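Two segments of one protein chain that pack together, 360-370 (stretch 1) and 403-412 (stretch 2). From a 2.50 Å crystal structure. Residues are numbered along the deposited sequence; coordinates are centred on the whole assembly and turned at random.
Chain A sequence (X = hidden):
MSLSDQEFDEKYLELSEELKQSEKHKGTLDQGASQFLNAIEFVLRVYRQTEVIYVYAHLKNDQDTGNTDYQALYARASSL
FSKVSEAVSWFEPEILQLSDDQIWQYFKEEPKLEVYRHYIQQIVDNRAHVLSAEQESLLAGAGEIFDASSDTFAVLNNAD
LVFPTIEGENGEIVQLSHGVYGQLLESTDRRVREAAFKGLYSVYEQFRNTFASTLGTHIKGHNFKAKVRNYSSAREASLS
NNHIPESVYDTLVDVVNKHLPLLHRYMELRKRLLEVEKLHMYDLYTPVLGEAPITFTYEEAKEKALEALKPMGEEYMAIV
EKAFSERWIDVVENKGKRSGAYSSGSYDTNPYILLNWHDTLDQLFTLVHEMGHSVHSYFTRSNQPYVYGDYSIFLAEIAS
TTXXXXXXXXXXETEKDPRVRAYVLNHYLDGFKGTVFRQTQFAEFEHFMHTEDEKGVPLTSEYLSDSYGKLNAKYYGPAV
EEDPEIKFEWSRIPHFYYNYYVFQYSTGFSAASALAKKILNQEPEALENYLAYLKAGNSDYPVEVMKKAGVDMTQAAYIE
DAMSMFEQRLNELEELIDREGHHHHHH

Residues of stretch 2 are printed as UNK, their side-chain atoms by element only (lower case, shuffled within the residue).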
# COMPACT_ATOMS: atom_id res chain seq x y z
N THR A 360 -5.83 -39.58 -22.97
CA THR A 360 -7.10 -39.62 -22.24
C THR A 360 -8.12 -38.58 -22.73
O THR A 360 -7.82 -37.75 -23.59
CB THR A 360 -6.91 -39.45 -20.70
OG1 THR A 360 -6.91 -38.05 -20.36
CG2 THR A 360 -5.61 -40.10 -20.23
N LEU A 361 -9.31 -38.61 -22.14
CA LEU A 361 -10.41 -37.75 -22.59
C LEU A 361 -10.21 -36.26 -22.30
O LEU A 361 -10.62 -35.39 -23.08
CB LEU A 361 -11.73 -38.25 -22.01
CG LEU A 361 -12.89 -38.22 -23.01
CD1 LEU A 361 -13.96 -39.23 -22.62
CD2 LEU A 361 -13.46 -36.83 -23.12
N ASP A 362 -9.57 -35.96 -21.17
CA ASP A 362 -9.23 -34.57 -20.85
C ASP A 362 -8.27 -33.94 -21.86
O ASP A 362 -8.47 -32.80 -22.27
CB ASP A 362 -8.68 -34.46 -19.43
CG ASP A 362 -9.73 -34.00 -18.43
OD1 ASP A 362 -10.45 -33.03 -18.75
OD2 ASP A 362 -9.82 -34.58 -17.33
N GLN A 363 -7.24 -34.68 -22.26
CA GLN A 363 -6.22 -34.15 -23.18
C GLN A 363 -6.80 -33.87 -24.58
O GLN A 363 -6.30 -33.01 -25.31
CB GLN A 363 -5.02 -35.09 -23.28
CG GLN A 363 -4.42 -35.50 -21.94
CD GLN A 363 -3.15 -36.33 -22.10
OE1 GLN A 363 -2.92 -37.30 -21.37
NE2 GLN A 363 -2.32 -35.95 -23.07
N LEU A 364 -7.85 -34.60 -24.93
CA LEU A 364 -8.57 -34.39 -26.18
C LEU A 364 -9.15 -32.97 -26.22
O LEU A 364 -9.03 -32.26 -27.23
CB LEU A 364 -9.67 -35.44 -26.35
CG LEU A 364 -10.54 -35.39 -27.60
CD1 LEU A 364 -9.68 -35.41 -28.84
CD2 LEU A 364 -11.53 -36.55 -27.61
N PHE A 365 -9.76 -32.57 -25.11
CA PHE A 365 -10.26 -31.20 -24.95
C PHE A 365 -9.16 -30.14 -25.06
O PHE A 365 -9.37 -29.07 -25.64
CB PHE A 365 -11.01 -31.06 -23.62
CG PHE A 365 -12.41 -31.59 -23.67
CD1 PHE A 365 -12.68 -32.90 -23.33
CD2 PHE A 365 -13.45 -30.77 -24.09
CE1 PHE A 365 -13.98 -33.38 -23.38
CE2 PHE A 365 -14.74 -31.25 -24.16
CZ PHE A 365 -15.00 -32.56 -23.80
N THR A 366 -8.00 -30.46 -24.50
CA THR A 366 -6.84 -29.60 -24.55
C THR A 366 -6.39 -29.43 -25.99
O THR A 366 -6.12 -28.31 -26.44
CB THR A 366 -5.68 -30.21 -23.75
OG1 THR A 366 -6.13 -30.48 -22.42
CG2 THR A 366 -4.48 -29.26 -23.70
N LEU A 367 -6.30 -30.55 -26.71
CA LEU A 367 -5.87 -30.53 -28.10
C LEU A 367 -6.78 -29.62 -28.93
O LEU A 367 -6.32 -28.76 -29.68
CB LEU A 367 -5.89 -31.95 -28.66
CG LEU A 367 -5.43 -32.04 -30.11
CD1 LEU A 367 -3.96 -31.59 -30.23
CD2 LEU A 367 -5.64 -33.44 -30.67
N VAL A 368 -8.08 -29.82 -28.76
CA VAL A 368 -9.08 -29.05 -29.47
C VAL A 368 -9.08 -27.57 -29.04
O VAL A 368 -9.24 -26.67 -29.88
CB VAL A 368 -10.46 -29.70 -29.30
CG1 VAL A 368 -11.53 -28.66 -29.06
CG2 VAL A 368 -10.76 -30.57 -30.51
N HIS A 369 -8.86 -27.35 -27.75
CA HIS A 369 -8.70 -26.01 -27.18
C HIS A 369 -7.50 -25.26 -27.80
O HIS A 369 -7.59 -24.07 -28.10
CB HIS A 369 -8.53 -26.13 -25.66
CG HIS A 369 -8.54 -24.82 -24.92
ND1 HIS A 369 -7.39 -24.12 -24.62
CD2 HIS A 369 -9.56 -24.10 -24.40
CE1 HIS A 369 -7.70 -23.02 -23.96
NE2 HIS A 369 -9.01 -22.98 -23.82
N GLU A 370 -6.39 -25.97 -28.00
CA GLU A 370 -5.18 -25.36 -28.54
C GLU A 370 -5.26 -25.08 -30.04
O GLU A 370 -4.78 -24.04 -30.51
CB GLU A 370 -3.95 -26.20 -28.23
CG GLU A 370 -3.28 -25.81 -26.92
CD GLU A 370 -2.45 -26.94 -26.35
OE1 GLU A 370 -3.01 -28.04 -26.13
OE2 GLU A 370 -1.23 -26.73 -26.12
N UNK A 403 -14.36 -24.08 -29.76
CA UNK A 403 -13.90 -25.40 -30.21
C UNK A 403 -14.24 -26.51 -29.21
O UNK A 403 -14.73 -27.57 -29.59
o UNK A 403 -12.98 -24.34 -32.61
c UNK A 403 -12.09 -24.76 -31.88
n UNK A 403 -10.81 -24.73 -32.23
c UNK A 403 -12.40 -25.35 -30.50
N UNK A 404 -13.99 -26.26 -27.93
CA UNK A 404 -14.35 -27.20 -26.87
C UNK A 404 -15.85 -27.48 -26.88
O UNK A 404 -16.30 -28.63 -26.75
o UNK A 404 -12.70 -25.64 -23.10
o UNK A 404 -11.70 -27.58 -22.85
c UNK A 404 -13.93 -26.64 -25.51
c UNK A 404 -12.54 -27.05 -25.04
c UNK A 404 -12.29 -26.73 -23.56
N UNK A 405 -16.63 -26.41 -27.05
CA UNK A 405 -18.09 -26.53 -27.18
C UNK A 405 -18.47 -27.47 -28.30
O UNK A 405 -19.37 -28.30 -28.15
c UNK A 405 -18.82 -24.37 -26.06
n UNK A 405 -18.93 -23.05 -26.16
c UNK A 405 -18.74 -25.16 -27.37
o UNK A 405 -18.78 -24.96 -24.98
N UNK A 406 -17.76 -27.35 -29.42
CA UNK A 406 -18.07 -28.14 -30.59
C UNK A 406 -17.67 -29.59 -30.39
O UNK A 406 -18.37 -30.50 -30.84
c UNK A 406 -17.46 -25.46 -33.36
c UNK A 406 -17.52 -28.48 -33.03
c UNK A 406 -18.12 -26.20 -32.20
c UNK A 406 -17.42 -27.53 -31.85
N UNK A 407 -16.57 -29.82 -29.67
CA UNK A 407 -16.17 -31.20 -29.33
C UNK A 407 -17.11 -31.85 -28.31
O UNK A 407 -17.45 -33.03 -28.43
c UNK A 407 -14.43 -32.55 -28.05
c UNK A 407 -14.74 -31.25 -28.80
c UNK A 407 -14.19 -33.70 -29.03
c UNK A 407 -13.25 -32.37 -27.12
N UNK A 408 -17.53 -31.08 -27.31
CA UNK A 408 -18.52 -31.58 -26.36
C UNK A 408 -19.80 -32.04 -27.05
O UNK A 408 -20.28 -33.15 -26.83
c UNK A 408 -20.00 -31.08 -24.41
o UNK A 408 -17.75 -30.19 -24.56
c UNK A 408 -18.90 -30.54 -25.33
N UNK A 409 -20.36 -31.18 -27.89
CA UNK A 409 -21.57 -31.55 -28.61
C UNK A 409 -21.32 -32.78 -29.45
O UNK A 409 -22.15 -33.69 -29.48
c UNK A 409 -22.05 -30.39 -29.50
c UNK A 409 -23.31 -30.73 -30.32
o UNK A 409 -24.58 -30.51 -28.32
o UNK A 409 -25.39 -31.81 -29.87
c UNK A 409 -24.51 -31.04 -29.44
N UNK A 410 -20.19 -32.82 -30.15
CA UNK A 410 -19.90 -33.97 -31.01
C UNK A 410 -19.88 -35.28 -30.22
O UNK A 410 -20.42 -36.29 -30.68
c UNK A 410 -16.78 -36.94 -32.82
c UNK A 410 -18.58 -33.78 -31.77
c UNK A 410 -18.51 -36.49 -34.40
c UNK A 410 -18.18 -35.01 -32.55
c UNK A 410 -18.86 -35.36 -33.69
c UNK A 410 -17.13 -35.82 -32.13
o UNK A 410 -17.13 -38.40 -34.68
c UNK A 410 -17.48 -37.27 -33.96
N UNK A 411 -19.26 -35.26 -29.04
CA UNK A 411 -19.17 -36.44 -28.18
C UNK A 411 -20.57 -36.89 -27.75
O UNK A 411 -20.90 -38.07 -27.82
c UNK A 411 -16.17 -37.30 -27.72
c UNK A 411 -16.77 -36.02 -27.16
c UNK A 411 -18.29 -36.15 -26.93
c UNK A 411 -16.02 -35.60 -25.90
N UNK A 412 -21.39 -35.94 -27.32
CA UNK A 412 -22.76 -36.19 -26.86
C UNK A 412 -23.67 -36.68 -27.98
O UNK A 412 -24.72 -37.27 -27.71
c UNK A 412 -22.24 -35.50 -23.96
c UNK A 412 -23.25 -34.67 -24.70
c UNK A 412 -23.09 -33.19 -24.38
c UNK A 412 -23.35 -34.93 -26.23

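Position 403 carries two carbons, the second bearing one oxygen and one nitrogen, and the nitrogen lies near Val368 O. A four-atom amide this short is asparagine. Its CA-to-CB bond points toward the first helix, and Asn403 ND2 gives a weak hydrogen bond to Val368 O at 3.4 Å. The backbone takes part as well: Val368 CG1 lies 3.4 Å from Asn403 O, so the valine methyl rests directly on the helix surface.

Position 404 has three carbons in a row, the third with two oxygens, which lie near Phe365 CB and His369 CD2; an unbranched carboxylate, it reads as glutamate. CA-to-CB points sideways, but the end of the chain comes nearer: Glu404 OE2 is 3.6 Å from Phe365 CB and Glu404 OE1 is 3.7 Å from His369 CD2. Both are contacts with carbon. Here the two backbones come close, with the CA atoms of His369 and Glu404 5.8 Å apart.

At 405 there are again two carbons, the second with one oxygen and one nitrogen, so this is asparagine too. Its CA-to-CB bond points away, and Asn405 touches nothing on stretch 1.

Position 406 shows four carbons forked at the first, one arm two carbons long, which is isoleucine. It is buried, yet its side chain stays 6.6 Å or more from stretch 1.

Four carbons also make up 407, one end carbon lying over the face of the Phe365 ring and near Leu364 CG, but the fork is at the second: leucine. It points toward the partner helix and takes the center of the contact. Leu407 CD2 sits 3.4 Å from the centroid of the Phe365 ring, 12° off the ring normal, a CH-pi contact over the face. The same methyl is 4.1 Å from Leu364 CG, and Leu407 CB lies 4.1 Å from Val368 CG1.

The first carbon at 408 holds one further carbon and one oxygen, which lies at the edge of the Phe365 ring, the pattern of threonine. Thr408 OG1 donates to Glu404 O at 3.1 Å within its own helix, and the same oxygen lies 3.2 Å from Phe365 CE2, near the plane of the ring.

Position 409 has three carbons ending in two oxygens, hence glutamate; it is out of reach of stretch 1.

A carbon followed by a six-carbon ring bearing one oxygen identifies 410 as tyrosine, also out of reach.

At 411, four carbons fork at the second, one end carbon near Phe365 CZ and Leu361 CD2, giving leucine. It points toward stretch 1, where Leu411 CD1 meets Phe365 CZ at 3.8 Å and Leu361 CD2 at 4.0 Å.

The last position, 412, repeats that fork. This leucine makes no contact here.

The rule is spacing. Positions 403, 404, 407, 408 and 411 form one stripe, answered by Leu361, Leu364, Phe365, Val368 and His369 on a helix running at 137° to it. Phe365 is the knob, set among Glu404, Leu407, Thr408 and Leu411.

Stretch 2, residues 403-412: NENILTEYLL
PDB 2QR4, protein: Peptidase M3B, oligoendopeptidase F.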